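Local coordinates for DotU family type IV/VI secretion system protein (Acinetobacter baumannii, PDB 6Y4R), which forms the cytoplasmic domain of TssL, a DotU-family protein and key component of the bacterial type VI secretion system, at residues G11-V23 with L65-Y78. Sequence-based numbering, arbitrary orientation.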
ATOM      1  N   GLY A  11       4.829  -7.097  -5.861  1.00 40.93           N
ATOM      2  CA  GLY A  11       4.844  -6.622  -4.482  1.00 37.55           C
ATOM      3  C   GLY A  11       3.591  -6.990  -3.705  1.00 38.84           C
ATOM      4  O   GLY A  11       3.667  -7.354  -2.524  1.00 23.35           O
ATOM      5  N   PHE A  12       2.415  -6.860  -4.343  1.00 34.41           N
ATOM      6  CA  PHE A  12       1.155  -7.184  -3.683  1.00 30.82           C
ATOM      7  C   PHE A  12       1.054  -8.665  -3.333  1.00 37.71           C
ATOM      8  O   PHE A  12       0.345  -9.031  -2.390  1.00 47.18           O
ATOM      9  CB  PHE A  12      -0.040  -6.788  -4.565  1.00 30.23           C
ATOM     10  CG  PHE A  12      -0.341  -5.319  -4.566  1.00 25.51           C
ATOM     11  CD1 PHE A  12      -0.372  -4.600  -3.379  1.00 26.20           C
ATOM     12  CD2 PHE A  12      -0.639  -4.659  -5.749  1.00 26.01           C
ATOM     13  CE1 PHE A  12      -0.653  -3.221  -3.370  1.00 29.53           C
ATOM     14  CE2 PHE A  12      -0.934  -3.273  -5.753  1.00 29.45           C
ATOM     15  CZ  PHE A  12      -0.936  -2.558  -4.555  1.00 27.33           C
ATOM     16  N   TYR A  13       1.734  -9.539  -4.086  1.00 33.11           N
ATOM     17  CA  TYR A  13       1.688 -10.974  -3.777  1.00 26.78           C
ATOM     18  C   TYR A  13       2.340 -11.284  -2.442  1.00 28.20           C
ATOM     19  O   TYR A  13       1.940 -12.234  -1.752  1.00 35.78           O
ATOM     20  CB  TYR A  13       2.387 -11.804  -4.838  1.00 26.99           C
ATOM     21  CG  TYR A  13       2.426 -13.294  -4.484  1.00 28.07           C
ATOM     22  CD1 TYR A  13       1.247 -13.999  -4.242  1.00 28.11           C
ATOM     23  CD2 TYR A  13       3.638 -13.995  -4.383  1.00 31.21           C
ATOM     24  CE1 TYR A  13       1.275 -15.367  -3.923  1.00 33.79           C
ATOM     25  CE2 TYR A  13       3.675 -15.350  -4.059  1.00 35.63           C
ATOM     26  CZ  TYR A  13       2.501 -16.029  -3.833  1.00 38.75           C
ATOM     27  OH  TYR A  13       2.640 -17.370  -3.518  1.00 42.66           O
ATOM     28  N   LEU A  14       3.385 -10.529  -2.093  1.00 30.44           N
ATOM     29  CA  LEU A  14       4.085 -10.701  -0.824  1.00 27.81           C
ATOM     30  C   LEU A  14       3.295 -10.099   0.331  1.00 24.62           C
ATOM     31  O   LEU A  14       3.423 -10.572   1.465  1.00 22.90           O
ATOM     32  CB  LEU A  14       5.478 -10.068  -0.902  1.00 23.76           C
ATOM     33  CG  LEU A  14       6.442 -10.415  -2.050  1.00 24.78           C
ATOM     34  CD1 LEU A  14       7.667  -9.530  -1.989  1.00 33.25           C
ATOM     35  CD2 LEU A  14       6.867 -11.864  -2.006  1.00 39.36           C
ATOM     36  N   ILE A  15       2.466  -9.076   0.046  1.00 26.27           N
ATOM     37  CA  ILE A  15       1.449  -8.619   0.998  1.00 27.63           C
ATOM     38  C   ILE A  15       0.446  -9.725   1.268  1.00 33.38           C
ATOM     39  O   ILE A  15      -0.004  -9.921   2.401  1.00 41.10           O
ATOM     40  CB  ILE A  15       0.695  -7.396   0.457  1.00 28.23           C
ATOM     41  CG1 ILE A  15       1.619  -6.235   0.085  1.00 29.48           C
ATOM     42  CG2 ILE A  15      -0.351  -6.971   1.489  1.00 28.77           C
ATOM     43  CD1 ILE A  15       1.910  -5.332   1.187  1.00 26.26           C
ATOM     44  N   PHE A  16       0.006 -10.394   0.202  1.00 35.91           N
ATOM     45  CA  PHE A  16      -0.979 -11.457   0.322  1.00 32.68           C
ATOM     46  C   PHE A  16      -0.432 -12.633   1.124  1.00 29.94           C
ATOM     47  O   PHE A  16      -1.182 -13.267   1.874  1.00 35.22           O
ATOM     48  CB  PHE A  16      -1.431 -11.891  -1.080  1.00 45.86           C
ATOM     49  CG  PHE A  16      -2.827 -12.470  -1.134  1.00 58.69           C
ATOM     50  CD1 PHE A  16      -3.857 -11.937  -0.369  1.00 62.94           C
ATOM     51  CD2 PHE A  16      -3.108 -13.560  -1.960  1.00 65.64           C
ATOM     52  CE1 PHE A  16      -5.143 -12.483  -0.423  1.00 67.63           C
ATOM     53  CE2 PHE A  16      -4.394 -14.117  -2.022  1.00 64.94           C
ATOM     54  CZ  PHE A  16      -5.411 -13.579  -1.251  1.00 67.25           C
ATOM     55  N   LEU A  17       0.871 -12.933   0.997  1.00 34.07           N
ATOM     56  CA  LEU A  17       1.450 -14.067   1.728  1.00 35.43           C
ATOM     57  C   LEU A  17       1.462 -13.819   3.228  1.00 35.03           C
ATOM     58  O   LEU A  17       1.168 -14.724   4.020  1.00 41.96           O
ATOM     59  CB  LEU A  17       2.881 -14.366   1.277  1.00 31.76           C
ATOM     60  CG  LEU A  17       3.151 -14.977  -0.091  1.00 30.01           C
ATOM     61  CD1 LEU A  17       4.653 -14.969  -0.376  1.00 26.29           C
ATOM     62  CD2 LEU A  17       2.561 -16.391  -0.207  1.00 29.36           C
ATOM     63  N   ILE A  18       1.832 -12.611   3.640  1.00 28.91           N
ATOM     64  CA  ILE A  18       1.833 -12.272   5.062  1.00 33.80           C
ATOM     65  C   ILE A  18       0.418 -12.286   5.613  1.00 39.63           C
ATOM     66  O   ILE A  18       0.171 -12.769   6.730  1.00 47.08           O
ATOM     67  CB  ILE A  18       2.531 -10.920   5.297  1.00 31.20           C
ATOM     68  CG1 ILE A  18       3.988 -11.012   4.830  1.00 30.29           C
ATOM     69  CG2 ILE A  18       2.379 -10.470   6.742  1.00 28.33           C
ATOM     70  CD1 ILE A  18       4.809  -9.808   5.194  1.00 44.97           C
ATOM     71  N   ARG A  19      -0.537 -11.786   4.828  1.00 35.71           N
ATOM     72  CA  ARG A  19      -1.926 -11.856   5.246  1.00 29.50           C
ATOM     73  C   ARG A  19      -2.344 -13.303   5.394  1.00 29.36           C
ATOM     74  O   ARG A  19      -3.131 -13.639   6.282  1.00 37.04           O
ATOM     75  CB  ARG A  19      -2.795 -11.154   4.212  1.00 31.90           C
ATOM     76  CG  ARG A  19      -2.766  -9.614   4.226  1.00 41.37           C
ATOM     77  CD  ARG A  19      -3.915  -9.119   3.363  1.00 44.36           C
ATOM     78  NE  ARG A  19      -5.100  -8.728   4.122  1.00 45.30           N
ATOM     79  CZ  ARG A  19      -6.338  -8.989   3.715  1.00 48.25           C
ATOM     80  NH1 ARG A  19      -6.534  -9.663   2.580  1.00 45.26           N
ATOM     81  NH2 ARG A  19      -7.376  -8.599   4.447  1.00 49.19           N
ATOM     82  N   ASN A  20      -1.787 -14.174   4.554  1.00 31.23           N
ATOM     83  CA  ASN A  20      -2.055 -15.603   4.569  1.00 35.08           C
ATOM     84  C   ASN A  20      -1.111 -16.372   5.482  1.00 34.72           C
ATOM     85  O   ASN A  20      -0.951 -17.593   5.320  1.00 34.45           O
ATOM     86  CB  ASN A  20      -1.982 -16.149   3.150  1.00 39.35           C
ATOM     87  CG  ASN A  20      -3.074 -15.596   2.268  1.00 40.20           C
ATOM     88  OD1 ASN A  20      -4.007 -14.934   2.752  1.00 48.41           O
ATOM     89  ND2 ASN A  20      -2.992 -15.891   0.968  1.00 36.16           N
ATOM     90  N   GLN A  21      -0.469 -15.681   6.415  1.00 36.52           N
ATOM     91  CA  GLN A  21       0.246 -16.255   7.541  1.00 36.95           C
ATOM     92  C   GLN A  21       1.580 -16.863   7.123  1.00 35.17           C
ATOM     93  O   GLN A  21       2.200 -17.583   7.924  1.00 38.35           O
ATOM     94  CB  GLN A  21      -0.619 -17.283   8.284  1.00 34.83           C
ATOM     95  CG  GLN A  21      -1.786 -16.634   9.029  1.00 30.10           C
ATOM     96  CD  GLN A  21      -1.377 -15.312   9.685  1.00 38.35           C
ATOM     97  OE1 GLN A  21      -0.783 -15.298  10.768  1.00 45.73           O
ATOM     98  NE2 GLN A  21      -1.731 -14.192   9.045  1.00 34.31           N
ATOM     99  N   TYR A  22       2.046 -16.609   5.898  1.00 33.17           N
ATOM    100  CA  TYR A  22       3.396 -17.010   5.530  1.00 26.09           C
ATOM    101  C   TYR A  22       4.393 -16.093   6.226  1.00 31.25           C
ATOM    102  O   TYR A  22       4.222 -14.868   6.254  1.00 33.26           O
ATOM    103  CB  TYR A  22       3.579 -16.944   4.011  1.00 31.06           C
ATOM    104  CG  TYR A  22       5.013 -16.702   3.549  1.00 30.83           C
ATOM    105  CD1 TYR A  22       5.496 -15.405   3.367  1.00 27.96           C
ATOM    106  CD2 TYR A  22       5.868 -17.759   3.277  1.00 28.92           C
ATOM    107  CE1 TYR A  22       6.775 -15.175   2.946  1.00 27.34           C
ATOM    108  CE2 TYR A  22       7.152 -17.544   2.860  1.00 26.83           C
ATOM    109  CZ  TYR A  22       7.606 -16.253   2.693  1.00 34.22           C
ATOM    110  OH  TYR A  22       8.910 -16.044   2.271  1.00 38.65           O
ATOM    111  N   VAL A  23       5.457 -16.671   6.756  1.00 29.49           N
ATOM    112  CA  VAL A  23       6.441 -15.917   7.531  1.00 41.81           C
ATOM    113  C   VAL A  23       7.767 -15.946   6.782  1.00 43.27           C
ATOM    114  O   VAL A  23       8.281 -17.034   6.500  1.00 49.46           O
ATOM    115  CB  VAL A  23       6.607 -16.481   8.955  1.00 38.19           C
ATOM    116  CG1 VAL A  23       7.521 -15.561   9.779  1.00 36.30           C
ATOM    117  CG2 VAL A  23       5.229 -16.730   9.622  1.00 25.64           C
ATOM    118  N   LEU A  65       0.898   0.182   3.475  1.00 20.87           N
ATOM    119  CA  LEU A  65       0.147  -1.071   3.577  1.00 24.09           C
ATOM    120  C   LEU A  65       1.011  -2.229   4.070  1.00 32.14           C
ATOM    121  O   LEU A  65       0.565  -3.033   4.897  1.00 35.18           O
ATOM    122  CB  LEU A  65      -0.488  -1.401   2.227  1.00 20.99           C
ATOM    123  CG  LEU A  65      -0.964  -2.811   1.908  1.00 21.18           C
ATOM    124  CD1 LEU A  65      -2.209  -3.160   2.690  1.00 21.54           C
ATOM    125  CD2 LEU A  65      -1.231  -2.907   0.428  1.00 21.43           C
ATOM    126  N   ILE A  66       2.223  -2.372   3.520  1.00 34.49           N
ATOM    127  CA  ILE A  66       3.143  -3.416   3.977  1.00 28.32           C
ATOM    128  C   ILE A  66       3.559  -3.173   5.424  1.00 26.40           C
ATOM    129  O   ILE A  66       3.698  -4.124   6.203  1.00 28.03           O
ATOM    130  CB  ILE A  66       4.370  -3.508   3.045  1.00 29.50           C
ATOM    131  CG1 ILE A  66       5.282  -4.666   3.447  1.00 29.55           C
ATOM    132  CG2 ILE A  66       5.162  -2.199   3.036  1.00 32.52           C
ATOM    133  CD1 ILE A  66       4.608  -5.985   3.452  1.00 37.41           C
ATOM    134  N   ASP A  67       3.709  -1.903   5.826  1.00 20.69           N
ATOM    135  CA  ASP A  67       4.119  -1.641   7.201  1.00 20.93           C
ATOM    136  C   ASP A  67       3.055  -2.098   8.192  1.00 32.08           C
ATOM    137  O   ASP A  67       3.374  -2.763   9.188  1.00 32.83           O
ATOM    138  CB  ASP A  67       4.400  -0.149   7.439  1.00 21.20           C
ATOM    139  CG  ASP A  67       5.759   0.335   6.894  1.00 28.14           C
ATOM    140  OD1 ASP A  67       6.600  -0.483   6.458  1.00 26.50           O
ATOM    141  OD2 ASP A  67       6.039   1.552   7.032  1.00 30.64           O
ATOM    142  N   GLU A  68       1.778  -1.816   7.908  1.00 23.53           N
ATOM    143  CA  GLU A  68       0.735  -2.131   8.884  1.00 26.27           C
ATOM    144  C   GLU A  68       0.335  -3.596   8.858  1.00 31.09           C
ATOM    145  O   GLU A  68      -0.080  -4.141   9.887  1.00 34.12           O
ATOM    146  CB  GLU A  68      -0.479  -1.223   8.690  1.00 34.27           C
ATOM    147  CG  GLU A  68      -1.763  -1.746   9.342  1.00 38.23           C
ATOM    148  CD  GLU A  68      -3.010  -0.913   9.032  1.00 41.05           C
ATOM    149  OE1 GLU A  68      -2.977   0.301   9.298  1.00 42.56           O
ATOM    150  OE2 GLU A  68      -4.018  -1.456   8.521  1.00 40.85           O
ATOM    151  N   THR A  69       0.454  -4.246   7.704  1.00 33.20           N
ATOM    152  CA  THR A  69       0.240  -5.685   7.643  1.00 30.42           C
ATOM    153  C   THR A  69       1.199  -6.398   8.586  1.00 30.14           C
ATOM    154  O   THR A  69       0.808  -7.316   9.318  1.00 32.32           O
ATOM    155  CB  THR A  69       0.422  -6.176   6.206  1.00 31.46           C
ATOM    156  OG1 THR A  69      -0.548  -5.550   5.362  1.00 40.00           O
ATOM    157  CG2 THR A  69       0.271  -7.665   6.123  1.00 22.61           C
ATOM    158  N   ILE A  70       2.471  -5.989   8.562  1.00 25.89           N
ATOM    159  CA  ILE A  70       3.502  -6.629   9.373  1.00 21.71           C
ATOM    160  C   ILE A  70       3.333  -6.286  10.851  1.00 22.27           C
ATOM    161  O   ILE A  70       3.418  -7.162  11.717  1.00 25.09           O
ATOM    162  CB  ILE A  70       4.895  -6.234   8.859  1.00 22.90           C
ATOM    163  CG1 ILE A  70       5.188  -6.969   7.550  1.00 21.15           C
ATOM    164  CG2 ILE A  70       5.952  -6.486   9.944  1.00 24.42           C
ATOM    165  CD1 ILE A  70       6.429  -6.526   6.880  1.00 21.02           C
ATOM    166  N   VAL A  71       3.126  -5.007  11.170  1.00 22.36           N
ATOM    167  CA  VAL A  71       3.107  -4.603  12.573  1.00 23.12           C
ATOM    168  C   VAL A  71       1.843  -5.072  13.315  1.00 24.00           C
ATOM    169  O   VAL A  71       1.889  -5.256  14.537  1.00 30.45           O
ATOM    170  CB  VAL A  71       3.333  -3.069  12.661  1.00 23.18           C
ATOM    171  CG1 VAL A  71       2.063  -2.245  12.276  1.00 23.34           C
ATOM    172  CG2 VAL A  71       3.865  -2.683  14.025  1.00 24.01           C
ATOM    173  N   THR A  72       0.718  -5.294  12.618  1.00 23.98           N
ATOM    174  CA  THR A  72      -0.530  -5.723  13.261  1.00 25.04           C
ATOM    175  C   THR A  72      -0.555  -7.219  13.571  1.00 32.91           C
ATOM    176  O   THR A  72      -1.442  -7.686  14.305  1.00 34.90           O
ATOM    177  CB  THR A  72      -1.754  -5.359  12.409  1.00 25.05           C
ATOM    178  OG1 THR A  72      -1.557  -5.773  11.047  1.00 26.57           O
ATOM    179  CG2 THR A  72      -2.007  -3.861  12.465  1.00 26.79           C
ATOM    180  N   GLN A  73       0.353  -7.985  12.984  1.00 24.78           N
ATOM    181  CA  GLN A  73       0.372  -9.419  13.192  1.00 25.27           C
ATOM    182  C   GLN A  73       0.506  -9.767  14.664  1.00 26.34           C
ATOM    183  O   GLN A  73       1.399  -9.280  15.357  1.00 26.28           O
ATOM    184  CB  GLN A  73       1.530 -10.016  12.401  1.00 24.45           C
ATOM    185  CG  GLN A  73       1.309 -10.016  10.908  1.00 23.79           C
ATOM    186  CD  GLN A  73      -0.029 -10.634  10.498  1.00 30.25           C
ATOM    187  OE1 GLN A  73      -0.670 -10.151   9.571  1.00 32.49           O
ATOM    188  NE2 GLN A  73      -0.411 -11.747  11.134  1.00 35.31           N
ATOM    189  N   GLN A  74      -0.388 -10.627  15.144  1.00 35.08           N
ATOM    190  CA  GLN A  74      -0.350 -11.043  16.539  1.00 40.86           C
ATOM    191  C   GLN A  74       0.149 -12.459  16.745  1.00 40.93           C
ATOM    192  O   GLN A  74       0.351 -12.865  17.896  1.00 46.12           O
ATOM    193  CB  GLN A  74      -1.729 -10.910  17.188  1.00 46.78           C
ATOM    194  CG  GLN A  74      -2.397  -9.606  16.887  1.00 57.30           C
ATOM    195  CD  GLN A  74      -3.571  -9.373  17.782  1.00 69.85           C
ATOM    196  OE1 GLN A  74      -4.430  -8.532  17.490  1.00 80.14           O
ATOM    197  NE2 GLN A  74      -3.584 -10.073  18.922  1.00 68.15           N
ATOM    198  N   ASP A  75       0.322 -13.187  15.746  1.00 41.56           N
ATOM    199  CA  ASP A  75       0.735 -14.527  16.117  1.00 41.46           C
ATOM    200  C   ASP A  75       2.267 -14.583  16.327  1.00 39.43           C
ATOM    201  O   ASP A  75       3.018 -13.855  15.669  1.00 37.40           O
ATOM    202  CB  ASP A  75       0.116 -15.521  15.104  1.00 44.61           C
ATOM    203  CG  ASP A  75       0.694 -16.905  15.176  1.00 52.85           C
ATOM    204  OD1 ASP A  75      -0.064 -17.897  14.920  1.00 67.49           O
ATOM    205  OD2 ASP A  75       1.928 -16.978  15.206  1.00 41.31           O
ATOM    206  N   PRO A  76       2.743 -15.380  17.300  1.00 40.62           N
ATOM    207  CA  PRO A  76       4.138 -15.230  17.781  1.00 37.09           C
ATOM    208  C   PRO A  76       5.213 -15.601  16.765  1.00 30.82           C
ATOM    209  O   PRO A  76       6.358 -15.149  16.922  1.00 29.25           O
ATOM    210  CB  PRO A  76       4.202 -16.175  18.983  1.00 30.65           C
ATOM    211  CG  PRO A  76       2.812 -16.591  19.272  1.00 31.91           C
ATOM    212  CD  PRO A  76       1.905 -16.222  18.177  1.00 31.24           C
ATOM    213  N   SER A  77       4.876 -16.359  15.728  1.00 32.41           N
ATOM    214  CA  SER A  77       5.821 -16.637  14.666  1.00 29.57           C
ATOM    215  C   SER A  77       6.345 -15.367  13.998  1.00 29.65           C
ATOM    216  O   SER A  77       7.491 -15.338  13.534  1.00 31.87           O
ATOM    217  CB  SER A  77       5.147 -17.547  13.640  1.00 29.20           C
ATOM    218  OG  SER A  77       3.925 -16.973  13.201  1.00 33.63           O
ATOM    219  N   TYR A  78       5.561 -14.293  13.979  1.00 35.80           N
ATOM    220  CA  TYR A  78       5.988 -13.057  13.324  1.00 36.49           C
ATOM    221  C   TYR A  78       6.923 -12.209  14.181  1.00 33.91           C
ATOM    222  O   TYR A  78       7.352 -11.129  13.740  1.00 30.87           O
ATOM    223  CB  TYR A  78       4.755 -12.247  12.925  1.00 24.41           C
ATOM    224  CG  TYR A  78       4.128 -12.762  11.653  1.00 27.70           C
ATOM    225  CD1 TYR A  78       4.742 -12.542  10.425  1.00 31.06           C
ATOM    226  CD2 TYR A  78       2.922 -13.469  11.670  1.00 24.97           C
ATOM    227  CE1 TYR A  78       4.183 -13.014   9.258  1.00 33.83           C
ATOM    228  CE2 TYR A  78       2.357 -13.935  10.506  1.00 24.98           C
ATOM    229  CZ  TYR A  78       2.993 -13.702   9.302  1.00 24.29           C
ATOM    230  OH  TYR A  78       2.465 -14.157   8.119  1.00 26.70           O
TER
HETATM  231  O   HOH W   1      -0.824 -13.615  12.732  1.00 44.31           O
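Y78 reaches from the loop after helix 52-71 to the C-terminal end of helix 9-19, where its OH donates a 2.7 Å hydrogen bond to Y22 O. The hydroxyl comes from above the carbonyl plane of Y22, 66° out of it. V23 CG2 lies over one face of the ring, offset toward the rim, in a CH-pi contact 4.0 Å from the centroid; Q73 CG, of the tyrosine's own segment, lies over the centre of the opposite face. In the ring plane, Q21 OE1 meets the edge at CE2, 3.4 Å away. Q21 is the C-prime residue of a Schellman motif and takes a positive phi. A bend at chi2 (-39°) folds its side chain back, and NE2 donates to R19 O while OE1 accepts from a water that in turn accepts from D75 N.

Deeper in, segments 11-19 and 65-71 of the two helices run nearly parallel, 15° apart, and their contact is apolar. I18 forks between partners: CG2, anti to the backbone N, meets T69 CG2 at 3.6 Å and also borders Y78, whereas CD1 rests on I70 CG1 at 3.7 Å. One turn earlier, I15 CD1 nestles against I66, touching both CB and CD1, and also L65 CG. F12 closes the row with its ring edge against L65 CD2, and Y127 packs edge-to-face with F12. T69 turns its methyl to I18, while its OG1 is bonded to L65 O within its own helix.

The contact thus pairs an apolar interface between helices, part of this all-helical fold, with a hydrogen bond and a CH-pi contact just beyond the end of helix 9-19. Joined to a main-chain carbonyl and sandwiched between aliphatic groups, the Y78 ring probably has little freedom to tilt, tying the two post-helix loops together.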